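Local coordinates for protein titin heart isoform N2-B (Homo sapiens, PDB 2BK8) that probably acts as a giant structural scaffold of the muscle sarcomere, with this immunoglobulin-like domain belonging to its M-band part, at residues 1-9 with 21-32; 65-74 with 86-96. One frame throughout, in Å; residues are numbered along the deposited sequence. Where two conformers were deposited one is given.

Contact 1 of 2, residues 1-9 with 21-32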
# COMPACT_ATOMS: atom_id res chain seq x y z
N GLY A 1 4.24 0.29 21.02
CA GLY A 1 3.25 1.41 21.03
C GLY A 1 1.94 1.02 21.68
O GLY A 1 1.78 1.26 22.87
N ALA A 2 0.98 0.46 20.93
CA ALA A 2 0.98 0.40 19.45
C ALA A 2 1.97 -0.64 18.82
O ALA A 2 2.53 -1.44 19.57
CB ALA A 2 1.09 1.80 18.88
N MET A 3 2.21 -0.71 17.51
CA MET A 3 1.92 0.27 16.48
C MET A 3 0.43 0.45 16.15
O MET A 3 -0.42 -0.36 16.53
CB MET A 3 2.74 -0.03 15.20
CG MET A 3 4.05 -0.81 15.39
SD MET A 3 4.72 -1.17 13.76
CE MET A 3 5.15 -2.86 13.84
N VAL A 4 0.16 1.57 15.51
CA VAL A 4 -1.08 1.78 14.77
C VAL A 4 -0.70 2.19 13.36
O VAL A 4 0.14 3.08 13.16
CB VAL A 4 -1.93 2.89 15.40
CG1 VAL A 4 -3.14 3.25 14.56
CG2 VAL A 4 -2.39 2.48 16.78
N SER A 5 -1.29 1.53 12.37
CA SER A 5 -1.13 1.98 11.00
C SER A 5 -2.21 3.01 10.64
O SER A 5 -3.41 2.77 10.84
CB SER A 5 -1.14 0.77 10.06
OG SER A 5 -2.39 0.10 10.11
N GLY A 6 -1.78 4.16 10.10
CA GLY A 6 -2.69 5.28 9.76
C GLY A 6 -3.62 5.06 8.55
O GLY A 6 -3.47 4.08 7.83
N GLN A 7 -4.58 5.98 8.34
CA GLN A 7 -5.50 5.85 7.20
C GLN A 7 -4.76 6.12 5.88
O GLN A 7 -3.88 6.99 5.81
CB GLN A 7 -6.68 6.84 7.29
CG GLN A 7 -7.46 6.79 8.59
CD GLN A 7 -8.27 8.04 8.80
OE1 GLN A 7 -7.72 9.13 8.98
NE2 GLN A 7 -9.58 7.90 8.80
N ILE A 8 -5.16 5.39 4.85
CA ILE A 8 -4.65 5.52 3.48
C ILE A 8 -5.84 5.97 2.61
O ILE A 8 -6.96 5.45 2.74
CB ILE A 8 -4.10 4.18 2.97
CG1 ILE A 8 -2.97 3.63 3.85
CG2 ILE A 8 -3.62 4.28 1.50
CD1 ILE A 8 -2.60 2.15 3.50
N MET A 9 -5.60 6.96 1.74
CA MET A 9 -6.66 7.48 0.83
C MET A 9 -6.83 6.69 -0.48
O MET A 9 -5.86 6.12 -1.02
CB MET A 9 -6.39 8.94 0.48
CG MET A 9 -6.08 9.86 1.64
SD MET A 9 -7.37 9.86 2.91
CE MET A 9 -8.74 10.73 2.13
N TYR A 21 0.18 5.36 -2.72
CA TYR A 21 -0.46 5.18 -1.43
C TYR A 21 0.55 5.48 -0.30
O TYR A 21 1.68 5.00 -0.32
CB TYR A 21 -1.04 3.76 -1.26
CG TYR A 21 -2.15 3.50 -2.24
CD1 TYR A 21 -3.45 4.02 -2.03
CD2 TYR A 21 -1.91 2.82 -3.44
CE1 TYR A 21 -4.48 3.81 -2.97
CE2 TYR A 21 -2.91 2.60 -4.34
CZ TYR A 21 -4.19 3.12 -4.12
OH TYR A 21 -5.16 2.91 -5.08
N VAL A 22 0.12 6.26 0.68
CA VAL A 22 0.99 6.67 1.78
C VAL A 22 0.35 6.26 3.10
O VAL A 22 -0.80 6.66 3.41
CB VAL A 22 1.24 8.21 1.78
CG1 VAL A 22 2.02 8.63 3.06
CG2 VAL A 22 1.95 8.66 0.51
N CYS A 23 1.10 5.50 3.89
CA CYS A 23 0.62 5.06 5.18
C CYS A 23 1.60 5.48 6.28
O CYS A 23 2.76 5.05 6.30
CB CYS A 23 0.40 3.52 5.20
SG CYS A 23 -0.22 2.88 6.85
N LYS A 24 1.12 6.32 7.20
CA LYS A 24 1.95 6.78 8.31
C LYS A 24 1.75 5.93 9.60
O LYS A 24 0.62 5.72 10.03
CB LYS A 24 1.66 8.29 8.56
CG LYS A 24 2.70 9.04 9.33
CD LYS A 24 2.31 10.52 9.42
CE LYS A 24 3.07 11.21 10.53
NZ LYS A 24 2.50 12.54 10.93
N ILE A 25 2.84 5.40 10.14
CA ILE A 25 2.80 4.50 11.32
C ILE A 25 3.12 5.21 12.64
O ILE A 25 4.10 5.95 12.74
CB ILE A 25 3.69 3.24 11.06
CG1 ILE A 25 3.11 2.43 9.90
CG2 ILE A 25 3.70 2.32 12.27
CD1 ILE A 25 4.10 2.05 8.77
N GLU A 26 2.27 4.97 13.64
CA GLU A 26 2.51 5.45 15.01
C GLU A 26 3.23 4.37 15.80
O GLU A 26 2.90 3.18 15.68
CB GLU A 26 1.20 5.85 15.67
CG GLU A 26 0.36 6.94 15.00
CD GLU A 26 1.11 8.26 14.70
OE1 GLU A 26 1.76 8.82 15.61
OE2 GLU A 26 0.99 8.76 13.56
N ASN A 27 4.20 4.78 16.62
CA ASN A 27 4.98 3.91 17.52
C ASN A 27 5.72 2.76 16.82
O ASN A 27 5.81 1.63 17.33
CB ASN A 27 4.14 3.41 18.71
CG ASN A 27 3.38 4.52 19.42
OD1 ASN A 27 3.94 5.26 20.23
ND2 ASN A 27 2.07 4.60 19.16
N TYR A 28 6.22 3.07 15.62
CA TYR A 28 7.23 2.24 14.95
C TYR A 28 8.53 2.15 15.77
O TYR A 28 8.85 3.04 16.58
CB TYR A 28 7.49 2.80 13.54
CG TYR A 28 8.05 4.21 13.53
CD1 TYR A 28 9.42 4.44 13.59
CD2 TYR A 28 7.19 5.31 13.50
CE1 TYR A 28 9.92 5.74 13.60
CE2 TYR A 28 7.69 6.60 13.49
CZ TYR A 28 9.04 6.82 13.54
OH TYR A 28 9.54 8.10 13.55
N ASP A 29 9.28 1.07 15.56
CA ASP A 29 10.61 0.91 16.17
C ASP A 29 11.55 0.08 15.27
O ASP A 29 11.25 -0.15 14.09
CB ASP A 29 10.51 0.35 17.60
CG ASP A 29 10.00 -1.09 17.67
OD1 ASP A 29 9.96 -1.80 16.64
OD2 ASP A 29 9.66 -1.53 18.79
N GLN A 30 12.68 -0.35 15.84
CA GLN A 30 13.71 -1.08 15.08
C GLN A 30 13.25 -2.44 14.57
O GLN A 30 13.90 -3.01 13.69
CB GLN A 30 15.04 -1.21 15.86
CG GLN A 30 15.02 -2.10 17.12
CD GLN A 30 15.29 -3.59 16.83
OE1 GLN A 30 16.18 -3.94 16.06
NE2 GLN A 30 14.53 -4.46 17.48
N SER A 31 12.16 -2.98 15.13
CA SER A 31 11.66 -4.28 14.66
C SER A 31 10.53 -4.19 13.61
O SER A 31 10.11 -5.22 13.04
CB SER A 31 11.27 -5.18 15.85
OG SER A 31 9.99 -4.85 16.34
N THR A 32 10.05 -2.98 13.33
CA THR A 32 8.94 -2.78 12.39
C THR A 32 9.30 -3.22 10.96
O THR A 32 10.32 -2.79 10.43
CB THR A 32 8.50 -1.30 12.39
OG1 THR A 32 8.19 -0.90 13.73
CG2 THR A 32 7.28 -1.10 11.50
O HOH W 1 -1.52 7.57 7.17
O HOH W 2 -2.55 8.44 3.40
O HOH W 3 -2.90 7.60 1.22

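Contact 2 of 2, residues 65-74 with 86-96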
# COMPACT_ATOMS: atom_id res chain seq x y z
N ILE A 65 -0.37 1.70 -15.25
CA ILE A 65 -1.70 1.22 -14.81
C ILE A 65 -2.48 0.51 -15.93
O ILE A 65 -2.42 0.91 -17.14
CB ILE A 65 -2.53 2.38 -14.14
CG1 ILE A 65 -1.94 2.74 -12.75
CG2 ILE A 65 -4.07 2.07 -14.16
CD1 ILE A 65 -2.20 1.74 -11.67
N THR A 66 -3.15 -0.60 -15.59
CA THR A 66 -4.10 -1.27 -16.52
C THR A 66 -5.42 -1.52 -15.77
O THR A 66 -5.50 -1.36 -14.55
CB THR A 66 -3.60 -2.66 -17.09
OG1 THR A 66 -3.63 -3.66 -16.04
CG2 THR A 66 -2.21 -2.56 -17.71
N LYS A 67 -6.45 -1.95 -16.49
CA LYS A 67 -7.71 -2.38 -15.85
C LYS A 67 -7.51 -3.46 -14.76
O LYS A 67 -8.27 -3.50 -13.79
CB LYS A 67 -8.73 -2.83 -16.90
CG LYS A 67 -9.35 -1.65 -17.69
CD LYS A 67 -10.49 -2.13 -18.59
CE LYS A 67 -11.09 -1.01 -19.38
NZ LYS A 67 -10.25 -0.71 -20.56
N LEU A 68 -6.49 -4.32 -14.92
CA LEU A 68 -6.19 -5.37 -13.92
C LEU A 68 -5.92 -4.83 -12.52
O LEU A 68 -6.09 -5.54 -11.54
CB LEU A 68 -4.99 -6.22 -14.32
CG LEU A 68 -5.15 -7.13 -15.53
CD1 LEU A 68 -3.81 -7.79 -15.81
CD2 LEU A 68 -6.22 -8.22 -15.33
N ASP A 69 -5.47 -3.57 -12.45
CA ASP A 69 -5.01 -2.96 -11.20
C ASP A 69 -6.13 -2.45 -10.29
O ASP A 69 -5.85 -2.08 -9.15
CB ASP A 69 -3.95 -1.84 -11.49
CG ASP A 69 -2.70 -2.40 -12.19
OD1 ASP A 69 -2.19 -3.49 -11.77
OD2 ASP A 69 -2.24 -1.79 -13.18
N ASP A 70 -7.37 -2.44 -10.79
CA ASP A 70 -8.55 -2.01 -10.02
C ASP A 70 -8.83 -3.04 -8.89
O ASP A 70 -9.01 -4.24 -9.16
CB ASP A 70 -9.76 -1.80 -10.96
CG ASP A 70 -10.99 -1.20 -10.26
OD1 ASP A 70 -11.44 -1.79 -9.25
OD2 ASP A 70 -11.52 -0.15 -10.74
N GLY A 71 -8.85 -2.56 -7.65
CA GLY A 71 -9.18 -3.38 -6.46
C GLY A 71 -8.75 -2.80 -5.12
O GLY A 71 -8.69 -1.56 -4.93
N THR A 72 -8.43 -3.70 -4.19
CA THR A 72 -8.09 -3.32 -2.81
C THR A 72 -6.61 -3.54 -2.50
O THR A 72 -6.08 -4.62 -2.78
CB THR A 72 -8.95 -4.13 -1.82
OG1 THR A 72 -10.34 -3.94 -2.10
CG2 THR A 72 -8.66 -3.67 -0.40
N TYR A 73 -5.97 -2.51 -1.91
CA TYR A 73 -4.54 -2.56 -1.53
C TYR A 73 -4.43 -2.52 0.00
O TYR A 73 -5.17 -1.77 0.64
CB TYR A 73 -3.77 -1.38 -2.19
CG TYR A 73 -3.64 -1.56 -3.69
CD1 TYR A 73 -2.45 -2.00 -4.25
CD2 TYR A 73 -4.74 -1.37 -4.53
CE1 TYR A 73 -2.34 -2.24 -5.65
CE2 TYR A 73 -4.65 -1.59 -5.93
CZ TYR A 73 -3.45 -2.02 -6.46
OH TYR A 73 -3.39 -2.22 -7.85
N ARG A 74 -3.57 -3.36 0.58
CA ARG A 74 -3.39 -3.47 2.05
C ARG A 74 -1.94 -3.15 2.40
O ARG A 74 -1.02 -3.63 1.74
CB ARG A 74 -3.71 -4.88 2.55
CG ARG A 74 -3.40 -5.21 4.03
CD ARG A 74 -3.72 -6.70 4.31
NE ARG A 74 -3.59 -7.11 5.70
CZ ARG A 74 -4.03 -8.27 6.19
NH1 ARG A 74 -4.65 -9.15 5.41
NH2 ARG A 74 -3.88 -8.56 7.47
N SER A 86 -3.91 -1.40 7.15
CA SER A 86 -4.75 -0.31 6.64
C SER A 86 -5.01 -0.62 5.16
O SER A 86 -4.19 -1.29 4.54
CB SER A 86 -4.05 1.04 6.89
OG SER A 86 -4.06 1.36 8.30
N TYR A 87 -6.17 -0.17 4.65
CA TYR A 87 -6.66 -0.57 3.31
C TYR A 87 -7.09 0.64 2.48
O TYR A 87 -7.52 1.65 3.04
CB TYR A 87 -7.85 -1.53 3.49
CG TYR A 87 -7.53 -2.83 4.20
CD1 TYR A 87 -7.19 -3.97 3.49
CD2 TYR A 87 -7.59 -2.92 5.60
CE1 TYR A 87 -6.90 -5.18 4.14
CE2 TYR A 87 -7.30 -4.14 6.26
CZ TYR A 87 -6.96 -5.26 5.51
OH TYR A 87 -6.67 -6.47 6.10
N ALA A 88 -6.99 0.55 1.13
CA ALA A 88 -7.58 1.57 0.25
C ALA A 88 -7.82 0.99 -1.15
O ALA A 88 -7.28 -0.06 -1.48
CB ALA A 88 -6.66 2.81 0.19
N GLU A 89 -8.65 1.68 -1.95
CA GLU A 89 -9.07 1.20 -3.26
C GLU A 89 -8.30 1.92 -4.37
O GLU A 89 -7.86 3.09 -4.18
CB GLU A 89 -10.56 1.46 -3.44
CG GLU A 89 -11.42 0.81 -2.36
CD GLU A 89 -11.39 -0.70 -2.49
OE1 GLU A 89 -11.86 -1.23 -3.52
OE2 GLU A 89 -10.86 -1.37 -1.58
N LEU A 90 -8.18 1.25 -5.52
CA LEU A 90 -7.72 1.86 -6.77
C LEU A 90 -8.88 1.66 -7.75
O LEU A 90 -9.34 0.52 -7.95
CB LEU A 90 -6.45 1.16 -7.30
CG LEU A 90 -5.65 1.84 -8.41
CD1 LEU A 90 -4.23 1.22 -8.53
CD2 LEU A 90 -6.37 1.77 -9.74
N PHE A 91 -9.41 2.76 -8.29
CA PHE A 91 -10.48 2.73 -9.31
C PHE A 91 -9.90 3.07 -10.69
O PHE A 91 -9.27 4.11 -10.85
CB PHE A 91 -11.62 3.72 -8.98
CG PHE A 91 -12.02 3.76 -7.52
CD1 PHE A 91 -12.78 2.73 -6.95
CD2 PHE A 91 -11.68 4.86 -6.73
CE1 PHE A 91 -13.14 2.78 -5.59
CE2 PHE A 91 -12.04 4.92 -5.38
CZ PHE A 91 -12.78 3.89 -4.82
N VAL A 92 -10.12 2.18 -11.67
CA VAL A 92 -9.85 2.41 -13.11
C VAL A 92 -11.15 2.52 -13.94
O VAL A 92 -12.04 1.67 -13.81
CB VAL A 92 -8.93 1.29 -13.69
CG1 VAL A 92 -8.57 1.55 -15.19
CG2 VAL A 92 -7.66 1.11 -12.86
N LYS A 93 -11.24 3.52 -14.81
CA LYS A 93 -12.40 3.70 -15.71
C LYS A 93 -12.68 2.46 -16.57
O LYS A 93 -11.75 1.90 -17.14
CB LYS A 93 -12.21 4.94 -16.60
CG LYS A 93 -13.42 5.28 -17.45
CD LYS A 93 -13.46 6.77 -17.77
CE LYS A 93 -14.83 7.20 -18.31
NZ LYS A 93 -15.01 6.87 -19.76
N GLY A 94 -13.93 1.99 -16.60
CA GLY A 94 -14.32 0.80 -17.39
C GLY A 94 -14.45 -0.51 -16.62
O GLY A 94 -14.92 -1.51 -17.19
N VAL A 95 -14.05 -0.52 -15.34
CA VAL A 95 -14.06 -1.74 -14.50
C VAL A 95 -15.34 -1.89 -13.65
O VAL A 95 -16.15 -2.80 -13.90
CB VAL A 95 -12.82 -1.83 -13.54
CG1 VAL A 95 -12.84 -3.16 -12.73
CG2 VAL A 95 -11.52 -1.69 -14.31
N ARG A 96 -15.49 -1.03 -12.65
CA ARG A 96 -16.68 -1.01 -11.78
C ARG A 96 -17.81 -0.19 -12.41
O ARG A 96 -17.55 0.77 -13.15
CB ARG A 96 -16.35 -0.41 -10.40
CG ARG A 96 -15.15 -1.05 -9.68
CD ARG A 96 -14.98 -0.57 -8.25
NE ARG A 96 -13.58 -0.73 -7.80
CZ ARG A 96 -13.18 -0.82 -6.53
NH1 ARG A 96 -14.05 -0.76 -5.52
NH2 ARG A 96 -11.89 -0.96 -6.28
O HOH W 4 -13.67 1.07 -11.86

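Contact 1 of 2, residues 1-9 with 21-32
The A strand of an I-set immunoglobulin sandwich joins the B strand here, with Val4 and Glu26 as an antiparallel hydrogen-bonded pair. Glu26 N gives to Val4 O at 2.9 Å, with an N-H...O angle of 165°. The return bond, Val4 N to Glu26 O, is longer at 3.2 Å and tilted from the carbonyl plane. One more direct bond follows, Gly6 N to Lys24 O at 2.9 Å, but its N-H...O angle of 139° is more bent. Beyond Gly6 water replaces direct pairing: one molecule accepts from Lys24 N and donates to Gln7 O, and another accepts from Met9 N and donates to Val22 O.

Ile8 packs where the two backbones separate. With CG1 beside its own N (chi1 -59°), that branch lies against the B strand, CG1 standing 3.6 Å from Cys23 CB. The other branch crosses the Tyr21 side chain at about a right angle, Ile8 CG2 approaching Tyr21 CD1 to 3.5 Å. At the edge of the same ring, Met9 O comes to 3.3 Å from Tyr21 CE1, while the phenol OH bonds to Glu89 O of the opposing sheet. Near the chain start, Met3 was deposited in two conformers, so the touch of its sulfur on Thr32, tip to tip, is tentative.

Three direct backbone bonds, then water bridges, imply that the A strand belongs to this sheet only briefly, consistent with the I-set habit of crossing to the other sheet, and that where the backbones part, water takes up Gln7 O, Met9 N, Lys24 N and Val22 O in place of a direct partner.

Contact 2 of 2, residues 65-74 with 86-96
Leu90 of the G strand lies obliquely against the Tyr73 ring of the F strand in this F-G hairpin of the immunoglobulin fold, next to a tyrosine corner. Tyr73 and Ala88 are an antiparallel hydrogen-bonded pair, Tyr73 N reaching Ala88 O at 2.8 Å. Tyr73 OH closes the corner, donating to Asp69 O four residues back, in the carbonyl plane. Leu90 fills the hollow between the Tyr73 ring, the Asp69 carbonyl and Ile65: its CB lies 3.6 Å from Tyr73 CE2, and its CD1 meets Ile65 CD1 tip to tip at 3.8 Å. Val92 is the next bump, its CG2 sliding past Ile65 CG2 and its CG1 set crosswise to the Lys67 chain. Val95 lays both methyls against Asp70 CB.

On the opposite face of the hairpin, Tyr87 runs alongside Arg74, its OH 3.1 Å above the centre of the Arg74 guanidinium plane; Arg74 NE bonds instead to Ser85.

With CG anti to N (chi1 -173°), the Asp70 carboxylate reaches across the strand end. Its OD1 takes Arg96 NE at 2.8 Å on the syn lone pair, and its OD2 takes Val92 N at 2.9 Å. Arg96 grips Glu89 OE1 end-on with NH1 and NH2, completing a salt-bridge network, while Phe91 CD1 lies over one guanidinium face. Because Glu89 OE2 also accepts from Thr72 OG1 at 2.7 Å, an alanine here would probably leave that hydroxyl without its acceptor and take from Arg96 NH1 and NH2 the carboxylate oxygen they share. One water donates to Asp70 OD2 and Val92 O and accepts from Arg96 N, 2.9 Å from the water oxygen.

In the fold
Contact 1 and contact 2 pair strands in different sheets of the same sandwich, on opposite sides of the chain's centre, with their own centres about 22 Å apart. They nevertheless touch. Ser5 OG lies 2.8 Å from Ser86 OG, a probable hydrogen bond, and Gly6 O lies equally near Ser86 OG, at 2.8 Å, a second probable hydrogen bond, tying the A strand to the G strand. In the core, Tyr21 from residues 21-32 meets Tyr73 from residues 65-74 with ring planes about 20° apart, and Tyr21 OH packs 3.1 Å from Leu90 CB. No ligand or active site is involved: both contacts are structural, one at an edge strand, the other in a hairpin.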